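Local coordinates for envelope glycoprotein (Thogoto virus, PDB 5XEA) that probably attaches the virus to a host-cell receptor and later drives fusion of the viral envelope with the host membrane, at residues V23-S29 with K203-D209; R125-K130 with G443-T447; E159-S163 with E173-G177. All blocks are in the same frame, centred on the assembly; numbering follows the deposited sequence.

Interaction 1: V23-S29 with K203-D209; sequences VSKKLYS and KISCFVD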
loop_
_atom_site.group_PDB
_atom_site.type_symbol
_atom_site.label_atom_id
_atom_site.label_comp_id
_atom_site.label_asym_id
_atom_site.label_seq_id
_atom_site.Cartn_x
_atom_site.Cartn_y
_atom_site.Cartn_z
ATOM N N VAL B 23 23.721 -11.164 -14.426
ATOM C CA VAL B 23 23.565 -9.987 -13.572
ATOM C C VAL B 23 24.817 -9.839 -12.718
ATOM O O VAL B 23 25.273 -10.806 -12.102
ATOM C CB VAL B 23 22.293 -10.080 -12.704
ATOM C CG1 VAL B 23 22.156 -11.436 -12.024
ATOM C CG2 VAL B 23 22.300 -8.975 -11.648
ATOM N N SER B 24 25.384 -8.632 -12.689
ATOM C CA SER B 24 26.627 -8.365 -11.976
ATOM C C SER B 24 26.473 -7.161 -11.056
ATOM O O SER B 24 25.640 -6.276 -11.283
ATOM C CB SER B 24 27.791 -8.116 -12.943
ATOM O OG SER B 24 27.564 -6.975 -13.750
ATOM N N LYS B 25 27.320 -7.128 -10.025
ATOM C CA LYS B 25 27.303 -6.079 -9.017
ATOM C C LYS B 25 28.272 -4.964 -9.394
ATOM O O LYS B 25 29.430 -5.229 -9.734
ATOM C CB LYS B 25 27.661 -6.649 -7.644
ATOM C CG LYS B 25 27.563 -5.638 -6.511
ATOM C CD LYS B 25 27.952 -6.243 -5.169
ATOM C CE LYS B 25 27.791 -5.239 -4.022
ATOM N NZ LYS B 25 28.610 -4.006 -4.188
ATOM N N LYS B 26 27.794 -3.719 -9.331
ATOM C CA LYS B 26 28.580 -2.542 -9.670
ATOM C C LYS B 26 28.650 -1.582 -8.488
ATOM O O LYS B 26 27.756 -1.545 -7.634
ATOM C CB LYS B 26 27.987 -1.783 -10.867
ATOM C CG LYS B 26 27.613 -2.628 -12.064
ATOM C CD LYS B 26 28.828 -3.013 -12.877
ATOM C CE LYS B 26 28.419 -3.746 -14.149
ATOM N NZ LYS B 26 29.598 -4.310 -14.866
ATOM N N LEU B 27 29.726 -0.800 -8.454
ATOM C CA LEU B 27 29.823 0.394 -7.627
ATOM C C LEU B 27 29.897 1.563 -8.600
ATOM O O LEU B 27 30.935 1.800 -9.222
ATOM C CB LEU B 27 31.027 0.351 -6.698
ATOM C CG LEU B 27 30.632 0.414 -5.223
ATOM C CD1 LEU B 27 29.820 -0.817 -4.856
ATOM C CD2 LEU B 27 31.853 0.550 -4.328
ATOM N N TYR B 28 28.778 2.266 -8.755
ATOM C CA TYR B 28 28.699 3.397 -9.668
ATOM C C TYR B 28 29.054 4.688 -8.946
ATOM O O TYR B 28 28.622 4.929 -7.815
ATOM C CB TYR B 28 27.299 3.514 -10.271
ATOM C CG TYR B 28 27.025 2.540 -11.389
ATOM C CD1 TYR B 28 28.066 1.909 -12.057
ATOM C CD2 TYR B 28 25.725 2.254 -11.783
ATOM C CE1 TYR B 28 27.818 1.014 -13.090
ATOM C CE2 TYR B 28 25.465 1.364 -12.813
ATOM C CZ TYR B 28 26.514 0.747 -13.461
ATOM O OH TYR B 28 26.258 -0.138 -14.486
ATOM N N SER B 29 29.859 5.513 -9.603
ATOM C CA SER B 29 30.119 6.849 -9.107
ATOM C C SER B 29 29.001 7.777 -9.554
ATOM O O SER B 29 28.535 7.715 -10.697
ATOM C CB SER B 29 31.470 7.360 -9.602
ATOM O OG SER B 29 32.521 6.865 -8.792
ATOM N N LYS B 203 29.660 6.601 -4.085
ATOM C CA LYS B 203 29.659 5.322 -4.776
ATOM C C LYS B 203 28.397 4.569 -4.376
ATOM O O LYS B 203 28.084 4.458 -3.184
ATOM C CB LYS B 203 30.904 4.505 -4.420
ATOM C CG LYS B 203 32.207 5.254 -4.605
ATOM C CD LYS B 203 32.684 5.171 -6.039
ATOM C CE LYS B 203 34.051 5.807 -6.180
ATOM N NZ LYS B 203 34.922 5.395 -5.048
ATOM N N ILE B 204 27.675 4.055 -5.362
ATOM C CA ILE B 204 26.373 3.446 -5.137
ATOM C C ILE B 204 26.400 2.013 -5.645
ATOM O O ILE B 204 26.750 1.767 -6.805
ATOM C CB ILE B 204 25.261 4.261 -5.816
ATOM C CG1 ILE B 204 24.987 5.499 -4.981
ATOM C CG2 ILE B 204 24.001 3.443 -5.977
ATOM C CD1 ILE B 204 24.512 6.642 -5.790
ATOM N N SER B 205 26.040 1.074 -4.775
ATOM C CA SER B 205 25.930 -0.316 -5.178
ATOM C C SER B 205 24.664 -0.521 -6.001
ATOM O O SER B 205 23.563 -0.136 -5.584
ATOM C CB SER B 205 25.935 -1.230 -3.956
ATOM O OG SER B 205 24.902 -0.885 -3.047
ATOM N N CYS B 206 24.837 -1.090 -7.186
ATOM C CA CYS B 206 23.752 -1.451 -8.084
ATOM C C CYS B 206 23.989 -2.863 -8.595
ATOM O O CYS B 206 25.135 -3.289 -8.767
ATOM C CB CYS B 206 23.661 -0.504 -9.291
ATOM S SG CYS B 206 23.469 1.239 -8.901
ATOM N N PHE B 207 22.900 -3.586 -8.838
ATOM C CA PHE B 207 22.950 -4.831 -9.587
ATOM C C PHE B 207 22.470 -4.540 -10.999
ATOM O O PHE B 207 21.375 -3.996 -11.187
ATOM C CB PHE B 207 22.113 -5.913 -8.911
ATOM C CG PHE B 207 22.737 -6.428 -7.647
ATOM C CD1 PHE B 207 23.846 -7.287 -7.696
ATOM C CD2 PHE B 207 22.258 -6.033 -6.420
ATOM C CE1 PHE B 207 24.436 -7.749 -6.536
ATOM C CE2 PHE B 207 22.840 -6.490 -5.254
ATOM C CZ PHE B 207 23.947 -7.360 -5.315
ATOM N N VAL B 208 23.308 -4.840 -11.986
ATOM C CA VAL B 208 23.008 -4.528 -13.375
ATOM C C VAL B 208 22.773 -5.831 -14.113
ATOM O O VAL B 208 23.620 -6.731 -14.095
ATOM C CB VAL B 208 24.107 -3.694 -14.041
ATOM C CG1 VAL B 208 23.804 -3.555 -15.517
ATOM C CG2 VAL B 208 24.170 -2.322 -13.397
ATOM N N ASP B 209 21.621 -5.921 -14.761
ATOM C CA ASP B 209 21.140 -7.153 -15.381
ATOM C C ASP B 209 21.017 -6.884 -16.871
ATOM O O ASP B 209 20.017 -6.294 -17.314
ATOM C CB ASP B 209 19.801 -7.567 -14.769
ATOM C CG ASP B 209 19.469 -9.044 -14.991
ATOM O OD1 ASP B 209 20.016 -9.627 -15.952
ATOM O OD2 ASP B 209 18.657 -9.611 -14.202
#
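Tyr28 lays its ring beside the sulfur of Cys206, a cysteine already tied up in a disulfide with Cys224. The approach is oblique, with Cys206 SG 3.8 Å from Tyr28 CD2, and the phenol extends beyond it until Tyr28 OH lies only 3.2 Å from Val208 CG2, a tight fit. Because CG stands anti to the carbonyl carbon (chi1 -78°), the ring is carried back along its own strand, and Lys26 CB comes to lie over one face. The ring is thus set between Lys26 CB and the obliquely placed Cys206 SG and Val208 CG2.

Beneath them is a worked example of antiparallel pairing. Six backbone hydrogen bonds join Ser24 with Val208, Lys26 with Cys206 and Tyr28 with Ile204; Lys26 N to Cys206 O, at 2.8 Å and 171°, is nearly straight. The alternating non-hydrogen-bonded pairs point to the other face, where Lys25 CB packs 3.6 Å from Phe207 CE1 and Leu27 CD1 rests 4.0 Å from Ser205 CB.

Both strands lie inside a six-stranded antiparallel sheet: strand 221-226 continues it beyond 203-209, and strand 243-247, whose Phe247 touches Tyr28, continues it beyond 23-29. Phe207 meets Trp404 edge-to-face and also Phe294 on the long helix 282-327 of the second subunit.

Interaction 2: R125-K130 with G443-T447; sequences RDANWK and GGKGT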
loop_
_atom_site.group_PDB
_atom_site.type_symbol
_atom_site.label_atom_id
_atom_site.label_comp_id
_atom_site.label_asym_id
_atom_site.label_seq_id
_atom_site.Cartn_x
_atom_site.Cartn_y
_atom_site.Cartn_z
ATOM N N ARG B 125 -26.439 34.946 8.565
ATOM C CA ARG B 125 -27.668 35.638 8.959
ATOM C C ARG B 125 -28.046 36.644 7.879
ATOM O O ARG B 125 -27.179 37.366 7.373
ATOM C CB ARG B 125 -27.482 36.345 10.313
ATOM C CG ARG B 125 -28.744 36.977 10.891
ATOM C CD ARG B 125 -28.544 37.372 12.361
ATOM N NE ARG B 125 -29.709 38.077 12.897
ATOM C CZ ARG B 125 -30.713 37.488 13.541
ATOM N NH1 ARG B 125 -30.698 36.173 13.737
ATOM N NH2 ARG B 125 -31.730 38.208 13.996
ATOM N N ASP B 126 -29.327 36.685 7.509
ATOM C CA ASP B 126 -29.800 37.694 6.551
ATOM C C ASP B 126 -31.145 38.282 6.984
ATOM O O ASP B 126 -32.079 38.428 6.192
ATOM C CB ASP B 126 -29.872 37.132 5.131
ATOM C CG ASP B 126 -30.775 35.918 5.009
ATOM O OD1 ASP B 126 -31.520 35.601 5.967
ATOM O OD2 ASP B 126 -30.741 35.288 3.926
ATOM N N ALA B 127 -31.232 38.663 8.253
ATOM C CA ALA B 127 -32.457 39.253 8.783
ATOM C C ALA B 127 -32.801 40.559 8.066
ATOM O O ALA B 127 -31.921 41.284 7.581
ATOM C CB ALA B 127 -32.315 39.493 10.284
ATOM N N ASN B 128 -34.106 40.856 8.006
ATOM C CA ASN B 128 -34.664 41.992 7.275
ATOM C C ASN B 128 -35.973 42.397 7.943
ATOM O O ASN B 128 -36.991 42.516 7.265
ATOM C CB ASN B 128 -34.910 41.595 5.810
ATOM C CG ASN B 128 -35.150 42.786 4.877
ATOM O OD1 ASN B 128 -34.794 43.928 5.178
ATOM N ND2 ASN B 128 -35.720 42.499 3.705
ATOM N N TRP B 129 -35.980 42.551 9.271
ATOM C CA TRP B 129 -37.239 42.644 9.994
ATOM C C TRP B 129 -37.678 44.084 10.260
ATOM O O TRP B 129 -38.733 44.282 10.871
ATOM C CB TRP B 129 -37.176 41.871 11.319
ATOM C CG TRP B 129 -35.933 42.092 12.121
ATOM C CD1 TRP B 129 -34.856 41.247 12.210
ATOM C CD2 TRP B 129 -35.644 43.201 12.982
ATOM N NE1 TRP B 129 -33.912 41.775 13.058
ATOM C CE2 TRP B 129 -34.370 42.972 13.546
ATOM C CE3 TRP B 129 -36.334 44.377 13.316
ATOM C CZ2 TRP B 129 -33.769 43.870 14.421
ATOM C CZ3 TRP B 129 -35.735 45.268 14.193
ATOM C CH2 TRP B 129 -34.465 45.006 14.735
ATOM N N LYS B 130 -36.894 45.070 9.818
ATOM C CA LYS B 130 -37.154 46.481 10.091
ATOM C C LYS B 130 -37.848 47.079 8.871
ATOM O O LYS B 130 -37.197 47.476 7.902
ATOM C CB LYS B 130 -35.863 47.220 10.425
ATOM C CG LYS B 130 -36.103 48.635 10.960
ATOM C CD LYS B 130 -36.649 48.599 12.369
ATOM C CE LYS B 130 -36.995 50.009 12.863
ATOM N NZ LYS B 130 -37.433 49.980 14.289
ATOM N N GLY B 443 -33.398 33.814 13.689
ATOM C CA GLY B 443 -34.089 34.139 14.927
ATOM C C GLY B 443 -33.159 34.956 15.804
ATOM O O GLY B 443 -31.949 34.748 15.737
ATOM N N GLY B 444 -33.676 35.888 16.612
ATOM C CA GLY B 444 -35.091 36.214 16.710
ATOM C C GLY B 444 -35.318 37.512 17.481
ATOM O O GLY B 444 -35.432 37.511 18.714
ATOM N N LYS B 445 -35.373 38.634 16.757
ATOM C CA LYS B 445 -35.425 39.954 17.379
ATOM C C LYS B 445 -36.432 40.851 16.665
ATOM O O LYS B 445 -36.907 40.545 15.570
ATOM C CB LYS B 445 -34.048 40.635 17.375
ATOM C CG LYS B 445 -32.868 39.702 17.606
ATOM C CD LYS B 445 -31.574 40.472 17.794
ATOM C CE LYS B 445 -31.388 41.515 16.710
ATOM N NZ LYS B 445 -30.215 42.386 16.983
ATOM N N GLY B 446 -36.740 41.988 17.301
ATOM C CA GLY B 446 -37.670 42.962 16.754
ATOM C C GLY B 446 -37.995 44.131 17.672
ATOM O O GLY B 446 -38.526 43.934 18.771
ATOM N N THR B 447 -37.684 45.353 17.232
ATOM C CA THR B 447 -37.960 46.570 18.002
ATOM C C THR B 447 -39.457 46.755 18.254
ATOM O O THR B 447 -40.249 46.881 17.316
ATOM C CB THR B 447 -37.416 47.839 17.290
ATOM O OG1 THR B 447 -35.981 47.843 17.317
ATOM C CG2 THR B 447 -37.934 49.103 17.968
#
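Arg125, Trp129 and Lys445 converge on a single oxygen, OD2 of Asp97 in strand 95-99: Arg125 NH2 makes a salt bridge to it, Trp129 NE1 a hydrogen bond, and Lys445 NZ a long, weak ion pair. The motif is irregular, one loop laid along another: the loop that precedes strand 133-156 receives the last modelled residues, which follow helix 421-437. A C-terminal segment reaching a far end of the molecule is consistent with the hairpin of class III fusion proteins, the class to which gp64 belongs.

The principle illustrated is that glycine-rich chain can be held through its backbone. Arg125, extended from CG to NE, delivers NH1 to Gly443 O at 2.8 Å. This bond is bent (145° at the hydrogen), and the donor stands 66° out of the carbonyl plane rather than on a lone pair. NH1 also has a weak bond to Lys441 O, while the salt bridge through NH2 helps fix the guanidinium's rotation.

Farther along, the backbone crosses one face of the Trp129 indole. Gly446 CA sits 4.1 Å from the centroid of the Trp129 six-membered ring and 17° off its normal, a CH-pi contact, and Lys445 O lies over the same face. Lys130, in cation-pi contact with Trp99, approaches the poorly ordered Thr447. The Lys445 chain bends at chi3 as its amine reaches His96 ND1, its main partner, and Lys445 CE passes 4.1 Å from Trp129 CZ2.

Interaction 3: E159-S163 with E173-G177; sequences EVKVS and EHSAG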
loop_
_atom_site.group_PDB
_atom_site.type_symbol
_atom_site.label_atom_id
_atom_site.label_comp_id
_atom_site.label_asym_id
_atom_site.label_seq_id
_atom_site.Cartn_x
_atom_site.Cartn_y
_atom_site.Cartn_z
ATOM N N GLU B 159 19.409 21.281 -13.454
ATOM C CA GLU B 159 19.579 21.669 -12.058
ATOM C C GLU B 159 18.549 20.969 -11.178
ATOM O O GLU B 159 17.441 20.644 -11.612
ATOM C CB GLU B 159 19.499 23.196 -11.867
ATOM C CG GLU B 159 19.875 23.684 -10.449
ATOM C CD GLU B 159 21.046 22.908 -9.816
ATOM O OE1 GLU B 159 22.073 22.671 -10.495
ATOM O OE2 GLU B 159 20.930 22.523 -8.628
ATOM N N VAL B 160 18.941 20.744 -9.926
ATOM C CA VAL B 160 18.104 20.076 -8.941
ATOM C C VAL B 160 17.152 21.102 -8.343
ATOM O O VAL B 160 17.578 22.111 -7.770
ATOM C CB VAL B 160 18.959 19.416 -7.853
ATOM C CG1 VAL B 160 18.067 18.746 -6.813
ATOM C CG2 VAL B 160 19.925 18.419 -8.484
ATOM N N LYS B 161 15.861 20.852 -8.484
ATOM C CA LYS B 161 14.836 21.714 -7.932
ATOM C C LYS B 161 14.079 20.965 -6.846
ATOM O O LYS B 161 14.068 19.729 -6.803
ATOM C CB LYS B 161 13.890 22.173 -9.038
ATOM C CG LYS B 161 14.568 22.998 -10.118
ATOM C CD LYS B 161 15.006 24.346 -9.562
ATOM C CE LYS B 161 15.473 25.280 -10.671
ATOM N NZ LYS B 161 15.864 26.610 -10.126
ATOM N N VAL B 162 13.467 21.721 -5.943
ATOM C CA VAL B 162 12.521 21.127 -5.009
ATOM C C VAL B 162 11.190 20.967 -5.728
ATOM O O VAL B 162 10.769 21.849 -6.485
ATOM C CB VAL B 162 12.388 21.987 -3.743
ATOM C CG1 VAL B 162 11.203 21.515 -2.882
ATOM C CG2 VAL B 162 13.683 21.964 -2.961
ATOM N N SER B 163 10.530 19.836 -5.521
ATOM C CA SER B 163 9.278 19.518 -6.205
ATOM C C SER B 163 8.178 19.483 -5.156
ATOM O O SER B 163 8.065 18.517 -4.398
ATOM C CB SER B 163 9.393 18.188 -6.953
ATOM O OG SER B 163 8.204 17.872 -7.657
ATOM N N GLU B 173 7.880 22.936 -9.365
ATOM C CA GLU B 173 9.324 22.830 -9.192
ATOM C C GLU B 173 9.923 24.212 -8.966
ATOM O O GLU B 173 9.622 25.159 -9.700
ATOM C CB GLU B 173 9.968 22.143 -10.393
ATOM C CG GLU B 173 9.870 20.615 -10.329
ATOM C CD GLU B 173 8.449 20.106 -10.530
ATOM O OE1 GLU B 173 7.900 19.445 -9.619
ATOM O OE2 GLU B 173 7.880 20.378 -11.605
ATOM N N HIS B 174 10.742 24.332 -7.926
ATOM C CA HIS B 174 11.324 25.615 -7.572
ATOM C C HIS B 174 12.648 25.388 -6.860
ATOM O O HIS B 174 12.923 24.301 -6.343
ATOM C CB HIS B 174 10.387 26.427 -6.685
ATOM C CG HIS B 174 9.979 25.710 -5.438
ATOM N ND1 HIS B 174 10.569 25.946 -4.217
ATOM C CD2 HIS B 174 9.042 24.755 -5.225
ATOM C CE1 HIS B 174 10.010 25.171 -3.303
ATOM N NE2 HIS B 174 9.083 24.437 -3.890
ATOM N N SER B 175 13.464 26.438 -6.828
ATOM C CA SER B 175 14.700 26.368 -6.068
ATOM C C SER B 175 14.393 26.412 -4.574
ATOM O O SER B 175 13.352 26.909 -4.145
ATOM C CB SER B 175 15.633 27.510 -6.457
ATOM O OG SER B 175 16.062 28.190 -5.295
ATOM N N ALA B 176 15.312 25.881 -3.773
ATOM C CA ALA B 176 15.083 25.830 -2.332
ATOM C C ALA B 176 15.029 27.216 -1.704
ATOM O O ALA B 176 14.455 27.371 -0.622
ATOM C CB ALA B 176 16.165 24.984 -1.649
ATOM N N GLY B 177 15.618 28.224 -2.348
ATOM C CA GLY B 177 15.541 29.579 -1.842
ATOM C C GLY B 177 14.355 30.386 -2.317
ATOM O O GLY B 177 14.112 31.471 -1.787
#
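Val162 and His174 face each other as a hydrogen-bonded pair in a beta hairpin, strand 159-165 running antiparallel to strand 171-174, and together with Glu173 they bury most of the surface in this contact. It is a compact example of how a short pairing is reinforced by side chains on both of its faces.

The backbone supplies two bonds. Val162 N reaches His174 O at 2.7 Å but is bent, 141° at the hydrogen, whereas His174 N returns a straighter bond of 2.9 Å to Val162 O. On the face that Val162 and His174 share, the imidazole swings across to its partner: His174 CG stands between its own backbone N and carbonyl carbon (chi1 56°), which brings the ring flat against the valine. Val162 CB lies over one ring face, 21° off the normal of the His174 ring, and Val162 CG1 is 3.7 Å from His174 NE2. Both ring nitrogens have partners, ND1 donating to Ser175 O and NE2 bonded to Thr164 OG1 and weakly to Glu40 OE2; the nearby carboxylate might favour a protonated ring. The other valine branch, Val162 CG2, touches Ala176 CB at 4.1 Å.

Glu173 works on the opposite face. Its chain bends at chi2 toward the neighbouring strand, and Glu173 OE1 accepts a short 2.5 Å bond from Ser163 OG on the anti lone pair, directed away from OE2. Thr171 OG1 is a second partner of the same oxygen. Of the Lys161 side chain only CB touches Glu173, with Lys161 CB 4.1 Å from Glu173 CB; the rest passes over the His174-Ser175 backbone.

Past the pairing, the chain leaves the sheet through an ST turn, in which Gly177 N donates to Ser175 OG over 3.0 Å.

Interactions 1 and 3 are both antiparallel strand pairings, but in different sheets: interaction 1 is a long ladder joining strands far apart in sequence, and interaction 3 is a local hairpin nested inside the loop that interaction 1 closes, their nearest atoms about 13 Å apart. Interaction 2, about 77 Å from interaction 1 between centres, has no regular structure and is the most surface-like, with four of eight touching residues exposed; interaction 1 mixes six buried with three exposed, and interaction 3 has none fully exposed. Interactions 1 and 2 both touch the second subunit, interaction 3 no other chain. The chemistry shifts from repeated backbone bonds with disulfide-linked sulfur, through a serine-glutamate pair, to charge and indole gripping a glycine-rich tail.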